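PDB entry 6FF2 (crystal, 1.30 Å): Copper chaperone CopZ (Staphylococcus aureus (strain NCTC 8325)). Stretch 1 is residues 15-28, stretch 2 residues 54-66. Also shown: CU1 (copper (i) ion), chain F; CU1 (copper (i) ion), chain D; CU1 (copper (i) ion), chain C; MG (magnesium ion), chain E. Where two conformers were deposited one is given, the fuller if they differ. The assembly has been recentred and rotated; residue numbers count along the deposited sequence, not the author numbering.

Stretch 1 (15-28) HCKSAVESALNNID
Stretch 2 (54-66) SQMKDAIEDQGYD

Residues 15-25 and 54-62 form two helices, each begun earlier in the chain, whose axes approach to 9.0 Å with their N-to-C directions at 141°, so the register runs in reverse: the CA atoms of Leu 24 and Met 56 lie 6.2 Å apart, those of Ala 23 and Ala 59 5.9 Å, and those of Val 20 and Ile 60 6.0 Å. The contact buries 547 Å² and has no direct hydrogen bond across it; apolar packing dominates.

Gln 55 (chi1 m, chi2 t) points toward stretch 1. Its O lies 3.7 Å from Ile 27 CD1, and its NE2 donates to a water (3.1 Å) that in turn donates to Asp 28 O (2.7 Å), a bridge at the exposed margin. Met 56 (m, t, t) leads its thioether away, leaving CB to meet Leu 24 CD2 at 3.7 Å; Leu 24 (m, t) starts sideways but brings its end nearer.

Ala 59 points toward stretch 1, and its small methyl suits the close backbones: CB lies 4.3 Å from Ala 23 CB and 3.9 Å from CD1 of Ile 27 (m, t). The next residue, Ile 60 (m, t), places CG1 4.2 Å from both Val 20 CG1 and Leu 24 CD2; all three residues are buried.

Gln 63 (m, m) folds over the alanines, CG 3.9 Å from Ala 23 CB and OE1 3.8 Å from Ala 19 CB. Gly 64, at phi/psi 99/6, closes a Schellman motif; a CB here would jam against the preceding carbonyl O. The chain then turns Tyr 65 (chi1 m, chi2 -74°) toward stretch 1. Its CE2 lies 3.6 Å from CG2 of Val 20 (t), while its OH reaches 3.2 Å from SG of Cys 16 (m), a sulfur that binds two copper(I) ions.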

ATOM      1  N   HIS A  15       3.796  -0.889   1.099  1.00 16.37           N
ATOM      2  CA  HIS A  15       2.673  -1.744   0.713  1.00 16.68           C
ATOM      3  C   HIS A  15       2.754  -2.160  -0.775  1.00 16.63           C
ATOM      4  O   HIS A  15       2.437  -3.318  -1.110  1.00 17.80           O
ATOM      5  CB  HIS A  15       1.344  -1.022   0.893  1.00 15.68           C
ATOM      6  CG  HIS A  15       0.973  -0.760   2.308  1.00 17.91           C
ATOM      7  ND1 HIS A  15       0.761   0.511   2.779  1.00 19.14           N
ATOM      8  CD2 HIS A  15       0.706  -1.609   3.334  1.00 20.49           C
ATOM      9  CE1 HIS A  15       0.418   0.447   4.060  1.00 19.68           C
ATOM     10  NE2 HIS A  15       0.349  -0.827   4.410  1.00 23.08           N
ATOM     11  N   CYS A  16       3.188  -1.224  -1.621  1.00 16.82           N
ATOM     12  CA  CYS A  16       3.350  -1.464  -3.057  1.00 16.07           C
ATOM     13  C   CYS A  16       4.463  -2.518  -3.255  1.00 16.34           C
ATOM     14  O   CYS A  16       4.293  -3.515  -3.986  1.00 17.74           O
ATOM     15  CB  CYS A  16       3.723  -0.214  -3.832  1.00 17.66           C
ATOM     16  SG  CYS A  16       2.412   1.039  -3.864  1.00 17.75           S
ATOM     17  N   LYS A  17       5.553  -2.310  -2.556  1.00 15.99           N
ATOM     18  CA  LYS A  17       6.676  -3.260  -2.565  1.00 18.25           C
ATOM     19  C   LYS A  17       6.206  -4.649  -2.190  1.00 17.94           C
ATOM     20  O   LYS A  17       6.521  -5.658  -2.861  1.00 17.46           O
ATOM     21  CB  LYS A  17       7.802  -2.766  -1.710  1.00 18.14           C
ATOM     22  CG  LYS A  17       8.879  -3.782  -1.329  1.00 20.39           C
ATOM     23  CD  LYS A  17      10.035  -3.012  -0.735  1.00 23.78           C
ATOM     24  CE  LYS A  17      11.091  -3.908  -0.131  1.00 29.55           C
ATOM     25  NZ  LYS A  17      11.940  -4.534  -1.164  1.00 34.59           N
ATOM     26  N   SER A  18       5.477  -4.774  -1.102  1.00 18.41           N
ATOM     27  CA  SER A  18       5.046  -6.053  -0.641  1.00 17.84           C
ATOM     28  C   SER A  18       4.148  -6.734  -1.661  1.00 17.88           C
ATOM     29  O   SER A  18       4.269  -7.942  -1.924  1.00 19.34           O
ATOM     30  CB  SER A  18       4.347  -5.876   0.693  1.00 23.28           C
ATOM     31  OG  SER A  18       3.911  -7.113   1.105  1.00 31.74           O
ATOM     32  N   ALA A  19       3.235  -5.967  -2.242  1.00 16.06           N
ATOM     33  CA  ALA A  19       2.291  -6.515  -3.186  1.00 17.31           C
ATOM     34  C   ALA A  19       2.988  -7.040  -4.463  1.00 15.99           C
ATOM     35  O   ALA A  19       2.560  -8.061  -5.019  1.00 17.64           O
ATOM     36  CB  ALA A  19       1.237  -5.477  -3.564  1.00 17.78           C
ATOM     37  N   VAL A  20       3.935  -6.251  -4.964  1.00 16.26           N
ATOM     38  CA  VAL A  20       4.684  -6.623  -6.189  1.00 15.27           C
ATOM     39  C   VAL A  20       5.513  -7.864  -5.876  1.00 15.25           C
ATOM     40  O   VAL A  20       5.475  -8.851  -6.667  1.00 14.35           O
ATOM     41  CB  VAL A  20       5.469  -5.416  -6.686  1.00 15.07           C
ATOM     42  CG1 VAL A  20       6.494  -5.842  -7.746  1.00 15.30           C
ATOM     43  CG2 VAL A  20       4.521  -4.376  -7.294  1.00 16.39           C
ATOM     44  N   GLU A  21       6.235  -7.859  -4.777  1.00 14.97           N
ATOM     45  CA  GLU A  21       7.074  -9.053  -4.467  1.00 14.80           C
ATOM     46  C   GLU A  21       6.195 -10.309  -4.284  1.00 16.14           C
ATOM     47  O   GLU A  21       6.559 -11.385  -4.752  1.00 16.63           O
ATOM     48  CB  GLU A  21       7.983  -8.788  -3.259  1.00 15.91           C
ATOM     49  CG  GLU A  21       9.054  -7.769  -3.551  1.00 17.30           C
ATOM     50  CD  GLU A  21       9.988  -7.448  -2.424  1.00 17.10           C
ATOM     51  OE1 GLU A  21       9.869  -8.052  -1.324  1.00 21.42           O
ATOM     52  OE2 GLU A  21      10.816  -6.540  -2.640  1.00 18.60           O
ATOM     53  N   SER A  22       5.050 -10.204  -3.612  1.00 17.16           N
ATOM     54  CA  SER A  22       4.191 -11.362  -3.455  1.00 17.93           C
ATOM     55  C   SER A  22       3.651 -11.882  -4.746  1.00 17.58           C
ATOM     56  O   SER A  22       3.615 -13.085  -4.960  1.00 20.57           O
ATOM     57  CB  SER A  22       3.006 -11.083  -2.536  1.00 21.62           C
ATOM     58  OG  SER A  22       3.542 -11.030  -1.252  1.00 28.56           O
ATOM     59  N   ALA A  23       3.214 -10.989  -5.622  1.00 15.73           N
ATOM     60  CA  ALA A  23       2.647 -11.412  -6.912  1.00 16.82           C
ATOM     61  C   ALA A  23       3.695 -12.151  -7.746  1.00 15.86           C
ATOM     62  O   ALA A  23       3.419 -13.169  -8.340  1.00 18.40           O
ATOM     63  CB  ALA A  23       2.152 -10.197  -7.672  1.00 18.16           C
ATOM     64  N   LEU A  24       4.909 -11.630  -7.717  1.00 13.45           N
ATOM     65  CA  LEU A  24       5.997 -12.276  -8.465  1.00 14.28           C
ATOM     66  C   LEU A  24       6.379 -13.613  -7.885  1.00 15.74           C
ATOM     67  O   LEU A  24       6.568 -14.547  -8.615  1.00 15.41           O
ATOM     68  CB  LEU A  24       7.195 -11.339  -8.591  1.00 12.67           C
ATOM     69  CG  LEU A  24       6.975 -10.100  -9.505  1.00 13.13           C
ATOM     70  CD1 LEU A  24       8.040  -9.014  -9.285  1.00 12.64           C
ATOM     71  CD2 LEU A  24       6.955 -10.552 -10.980  1.00 13.66           C
ATOM     72  N   ASN A  25       6.534 -13.685  -6.558  1.00 13.80           N
ATOM     73  CA  ASN A  25       6.869 -14.957  -5.908  1.00 16.60           C
ATOM     74  C   ASN A  25       5.800 -16.038  -5.999  1.00 17.36           C
ATOM     75  O   ASN A  25       6.099 -17.230  -5.798  1.00 22.42           O
ATOM     76  CB  ASN A  25       7.284 -14.701  -4.463  1.00 15.91           C
ATOM     77  CG  ASN A  25       8.686 -14.188  -4.359  1.00 19.28           C
ATOM     78  OD1 ASN A  25       9.622 -14.840  -4.828  1.00 23.75           O
ATOM     79  ND2 ASN A  25       8.866 -13.057  -3.695  1.00 20.79           N
ATOM     80  N   ASN A  26       4.570 -15.680  -6.293  1.00 18.84           N
ATOM     81  CA  ASN A  26       3.518 -16.652  -6.562  1.00 20.44           C
ATOM     82  C   ASN A  26       3.699 -17.422  -7.835  1.00 20.37           C
ATOM     83  O   ASN A  26       3.051 -18.424  -7.999  1.00 25.11           O
ATOM     84  CB  ASN A  26       2.144 -15.966  -6.663  1.00 24.85           C
ATOM     85  CG  ASN A  26       1.015 -16.964  -6.637  1.00 29.46           C
ATOM     86  OD1 ASN A  26       0.907 -17.750  -5.677  1.00 42.66           O
ATOM     87  ND2 ASN A  26       0.204 -16.991  -7.699  1.00 36.22           N
ATOM     88  N   ILE A  27       4.520 -16.917  -8.773  1.00 17.01           N
ATOM     89  CA  ILE A  27       4.705 -17.573 -10.041  1.00 15.96           C
ATOM     90  C   ILE A  27       5.691 -18.718  -9.875  1.00 16.76           C
ATOM     91  O   ILE A  27       6.815 -18.486  -9.400  1.00 17.84           O
ATOM     92  CB  ILE A  27       5.208 -16.624 -11.130  1.00 17.41           C
ATOM     93  CG1 ILE A  27       4.363 -15.319 -11.223  1.00 17.73           C
ATOM     94  CG2 ILE A  27       5.302 -17.372 -12.450  1.00 22.12           C
ATOM     95  CD1 ILE A  27       4.978 -14.198 -12.073  1.00 21.30           C
ATOM     96  N   ASP A  28       5.313 -19.896 -10.359  1.00 16.28           N
ATOM     97  CA  ASP A  28       6.222 -21.057 -10.318  1.00 17.70           C
ATOM     98  C   ASP A  28       7.388 -20.788 -11.246  1.00 17.42           C
ATOM     99  O   ASP A  28       7.220 -20.396 -12.417  1.00 18.79           O
ATOM    100  CB  ASP A  28       5.488 -22.329 -10.746  1.00 20.15           C
ATOM    101  CG  ASP A  28       6.361 -23.605 -10.680  1.00 27.12           C
ATOM    102  OD1 ASP A  28       7.176 -23.704  -9.736  1.00 30.47           O
ATOM    103  OD2 ASP A  28       6.262 -24.511 -11.576  1.00 41.04           O
ATOM    104  N   SER A  54       7.197 -12.159 -19.738  1.00 13.08           N
ATOM    105  CA  SER A  54       5.797 -11.762 -19.956  1.00 13.10           C
ATOM    106  C   SER A  54       4.895 -12.068 -18.750  1.00 12.42           C
ATOM    107  O   SER A  54       3.993 -11.289 -18.422  1.00 14.53           O
ATOM    108  CB  SER A  54       5.348 -12.449 -21.250  1.00 12.18           C
ATOM    109  OG  SER A  54       5.343 -13.888 -21.131  1.00 13.56           O
ATOM    110  N   GLN A  55       5.097 -13.199 -18.084  1.00 12.05           N
ATOM    111  CA  GLN A  55       4.336 -13.575 -16.914  1.00 13.07           C
ATOM    112  C   GLN A  55       4.635 -12.594 -15.752  1.00 12.75           C
ATOM    113  O   GLN A  55       3.748 -12.256 -14.961  1.00 14.37           O
ATOM    114  CB  GLN A  55       4.653 -15.003 -16.505  1.00 13.96           C
ATOM    115  CG  GLN A  55       4.186 -16.084 -17.478  1.00 14.02           C
ATOM    116  CD  GLN A  55       4.774 -17.405 -17.076  1.00 13.60           C
ATOM    117  OE1 GLN A  55       5.787 -17.830 -17.691  1.00 16.55           O
ATOM    118  NE2 GLN A  55       4.236 -18.029 -16.021  1.00 15.42           N
ATOM    119  N   MET A  56       5.888 -12.166 -15.606  1.00 12.93           N
ATOM    120  CA  MET A  56       6.230 -11.211 -14.568  1.00 12.92           C
ATOM    121  C   MET A  56       5.568  -9.861 -14.800  1.00 13.81           C
ATOM    122  O   MET A  56       5.038  -9.246 -13.864  1.00 13.83           O
ATOM    123  CB  MET A  56       7.761 -11.033 -14.523  1.00 12.55           C
ATOM    124  CG  MET A  56       8.554 -12.332 -14.282  1.00 12.78           C
ATOM    125  SD  MET A  56      10.299 -11.981 -14.514  1.00 13.79           S
ATOM    126  CE  MET A  56      10.919 -13.671 -14.802  1.00 15.16           C
ATOM    127  N   LYS A  57       5.660  -9.370 -16.033  1.00 13.11           N
ATOM    128  CA  LYS A  57       5.029  -8.098 -16.386  0.50 14.51           C
ATOM    129  C   LYS A  57       3.544  -8.173 -16.110  1.00 14.28           C
ATOM    130  O   LYS A  57       2.966  -7.195 -15.597  1.00 15.57           O
ATOM    131  CB  LYS A  57       5.308  -7.739 -17.845  0.50 18.62           C
ATOM    132  CG  LYS A  57       6.763  -7.391 -18.086  0.50 22.57           C
ATOM    133  CD  LYS A  57       7.051  -7.091 -19.546  0.50 24.29           C
ATOM    134  CE  LYS A  57       8.475  -6.656 -19.674  0.50 20.87           C
ATOM    135  NZ  LYS A  57       8.693  -5.751 -20.806  0.50 28.58           N
ATOM    136  N   ASP A  58       2.906  -9.277 -16.507  1.00 14.24           N
ATOM    137  CA  ASP A  58       1.450  -9.352 -16.279  1.00 16.75           C
ATOM    138  C   ASP A  58       1.121  -9.330 -14.819  1.00 16.11           C
ATOM    139  O   ASP A  58       0.118  -8.720 -14.416  1.00 18.85           O
ATOM    140  CB  ASP A  58       0.879 -10.624 -16.903  1.00 18.83           C
ATOM    141  CG  ASP A  58       0.715 -10.536 -18.367  1.00 19.36           C
ATOM    142  OD1 ASP A  58       0.924  -9.454 -18.978  1.00 23.77           O
ATOM    143  OD2 ASP A  58       0.403 -11.632 -18.931  1.00 23.62           O
ATOM    144  N   ALA A  59       1.916 -10.028 -14.000  1.00 15.55           N
ATOM    145  CA  ALA A  59       1.650 -10.087 -12.565  1.00 17.36           C
ATOM    146  C   ALA A  59       1.751  -8.702 -11.945  1.00 16.28           C
ATOM    147  O   ALA A  59       0.970  -8.356 -11.031  1.00 18.84           O
ATOM    148  CB  ALA A  59       2.600 -11.051 -11.875  1.00 18.99           C
ATOM    149  N   ILE A  60       2.686  -7.913 -12.412  1.00 14.09           N
ATOM    150  CA  ILE A  60       2.879  -6.575 -11.906  1.00 15.27           C
ATOM    151  C   ILE A  60       1.703  -5.688 -12.354  1.00 15.82           C
ATOM    152  O   ILE A  60       1.137  -4.950 -11.540  1.00 16.55           O
ATOM    153  CB  ILE A  60       4.208  -6.013 -12.344  1.00 15.06           C
ATOM    154  CG1 ILE A  60       5.339  -6.787 -11.681  1.00 16.12           C
ATOM    155  CG2 ILE A  60       4.329  -4.509 -12.063  1.00 16.13           C
ATOM    156  CD1 ILE A  60       6.650  -6.494 -12.381  1.00 17.39           C
ATOM    157  N   GLU A  61       1.353  -5.755 -13.629  1.00 16.50           N
ATOM    158  CA  GLU A  61       0.309  -4.907 -14.168  1.00 18.67           C
ATOM    159  C   GLU A  61      -1.044  -5.289 -13.575  1.00 19.12           C
ATOM    160  O   GLU A  61      -1.848  -4.399 -13.312  1.00 23.67           O
ATOM    161  CB  GLU A  61       0.344  -4.920 -15.727  1.00 19.40           C
ATOM    162  CG  GLU A  61       1.695  -4.358 -16.239  1.00 21.93           C
ATOM    163  CD  GLU A  61       1.731  -3.698 -17.619  1.00 28.89           C
ATOM    164  OE1 GLU A  61       1.233  -4.373 -18.545  1.00 34.99           O
ATOM    165  OE2 GLU A  61       2.404  -2.575 -17.735  1.00 31.93           O
ATOM    166  N   ASP A  62      -1.273  -6.560 -13.275  1.00 20.82           N
ATOM    167  CA  ASP A  62      -2.491  -6.976 -12.562  1.00 23.34           C
ATOM    168  C   ASP A  62      -2.628  -6.418 -11.143  1.00 21.30           C
ATOM    169  O   ASP A  62      -3.720  -6.374 -10.626  1.00 26.65           O
ATOM    170  CB  ASP A  62      -2.615  -8.492 -12.528  1.00 26.05           C
ATOM    171  CG  ASP A  62      -2.920  -9.090 -13.925  1.00 27.90           C
ATOM    172  OD1 ASP A  62      -3.206  -8.357 -14.900  1.00 32.85           O
ATOM    173  OD2 ASP A  62      -2.819 -10.315 -14.048  1.00 32.00           O
ATOM    174  N   GLN A  63      -1.538  -6.046 -10.489  1.00 21.02           N
ATOM    175  CA  GLN A  63      -1.543  -5.334  -9.202  1.00 23.82           C
ATOM    176  C   GLN A  63      -1.739  -3.833  -9.354  1.00 21.83           C
ATOM    177  O   GLN A  63      -1.786  -3.128  -8.330  1.00 26.37           O
ATOM    178  CB  GLN A  63      -0.237  -5.575  -8.427  1.00 24.53           C
ATOM    179  CG  GLN A  63      -0.022  -7.021  -8.022  1.00 24.30           C
ATOM    180  CD  GLN A  63      -1.063  -7.493  -7.025  1.00 28.70           C
ATOM    181  OE1 GLN A  63      -1.330  -6.819  -6.018  1.00 27.49           O
ATOM    182  NE2 GLN A  63      -1.689  -8.582  -7.316  1.00 31.39           N
ATOM    183  N   GLY A  64      -1.883  -3.344 -10.586  1.00 21.92           N
ATOM    184  CA  GLY A  64      -2.171  -1.946 -10.850  1.00 22.78           C
ATOM    185  C   GLY A  64      -1.029  -1.033 -11.236  1.00 22.72           C
ATOM    186  O   GLY A  64      -1.237   0.145 -11.411  1.00 25.94           O
ATOM    187  N   TYR A  65       0.164  -1.559 -11.436  1.00 18.21           N
ATOM    188  CA  TYR A  65       1.366  -0.754 -11.757  1.00 15.94           C
ATOM    189  C   TYR A  65       1.645  -0.816 -13.255  1.00 17.43           C
ATOM    190  O   TYR A  65       1.097  -1.628 -13.937  1.00 20.33           O
ATOM    191  CB  TYR A  65       2.575  -1.296 -10.925  1.00 16.62           C
ATOM    192  CG  TYR A  65       2.267  -1.306  -9.461  1.00 16.15           C
ATOM    193  CD1 TYR A  65       2.228  -0.133  -8.750  1.00 16.98           C
ATOM    194  CD2 TYR A  65       1.900  -2.441  -8.815  1.00 15.58           C
ATOM    195  CE1 TYR A  65       1.829  -0.121  -7.421  1.00 21.25           C
ATOM    196  CE2 TYR A  65       1.509  -2.461  -7.500  1.00 17.21           C
ATOM    197  CZ  TYR A  65       1.470  -1.301  -6.821  1.00 18.04           C
ATOM    198  OH  TYR A  65       1.043  -1.386  -5.531  1.00 20.45           O
ATOM    199  N   ASP A  66       2.506   0.059 -13.750  1.00 20.50           N
ATOM    200  CA  ASP A  66       2.881   0.103 -15.165  1.00 21.23           C
ATOM    201  C   ASP A  66       4.313  -0.417 -15.315  1.00 18.77           C
ATOM    202  O   ASP A  66       5.242   0.089 -14.652  1.00 21.42           O
ATOM    203  CB  ASP A  66       2.844   1.533 -15.688  1.00 22.93           C
ATOM    204  CG  ASP A  66       1.447   2.109 -15.757  1.00 32.27           C
ATOM    205  OD1 ASP A  66       0.442   1.389 -15.917  1.00 35.06           O
ATOM    206  OD2 ASP A  66       1.388   3.335 -15.690  1.00 37.52           O
TER
HETATM  207 CU   CU1 F 104       0.153   0.652  -3.012  0.80 22.93          CU
HETATM  208 CU   CU1 D 102       1.343   2.265   1.966  0.80 22.10          CU
HETATM  209 CU   CU1 C 101       2.069   2.065  -1.938  1.00 18.74          CU
HETATM  210 MG    MG E 103       7.285 -18.642  -4.927  1.00 35.04          MG
HETATM  211  O   HOH W   1       9.248 -17.445  -5.117  1.00 25.34           O
HETATM  212  O   HOH W   2       7.524 -19.288  -6.919  1.00 22.95           O
HETATM  213  O   HOH W   3       5.704 -20.325 -14.612  1.00 26.46           O
HETATM  214  O   HOH W   4       8.557 -20.120  -4.678  1.00 32.41           O
HETATM  215  O   HOH W   5       7.221 -17.812  -3.070  1.00 32.94           O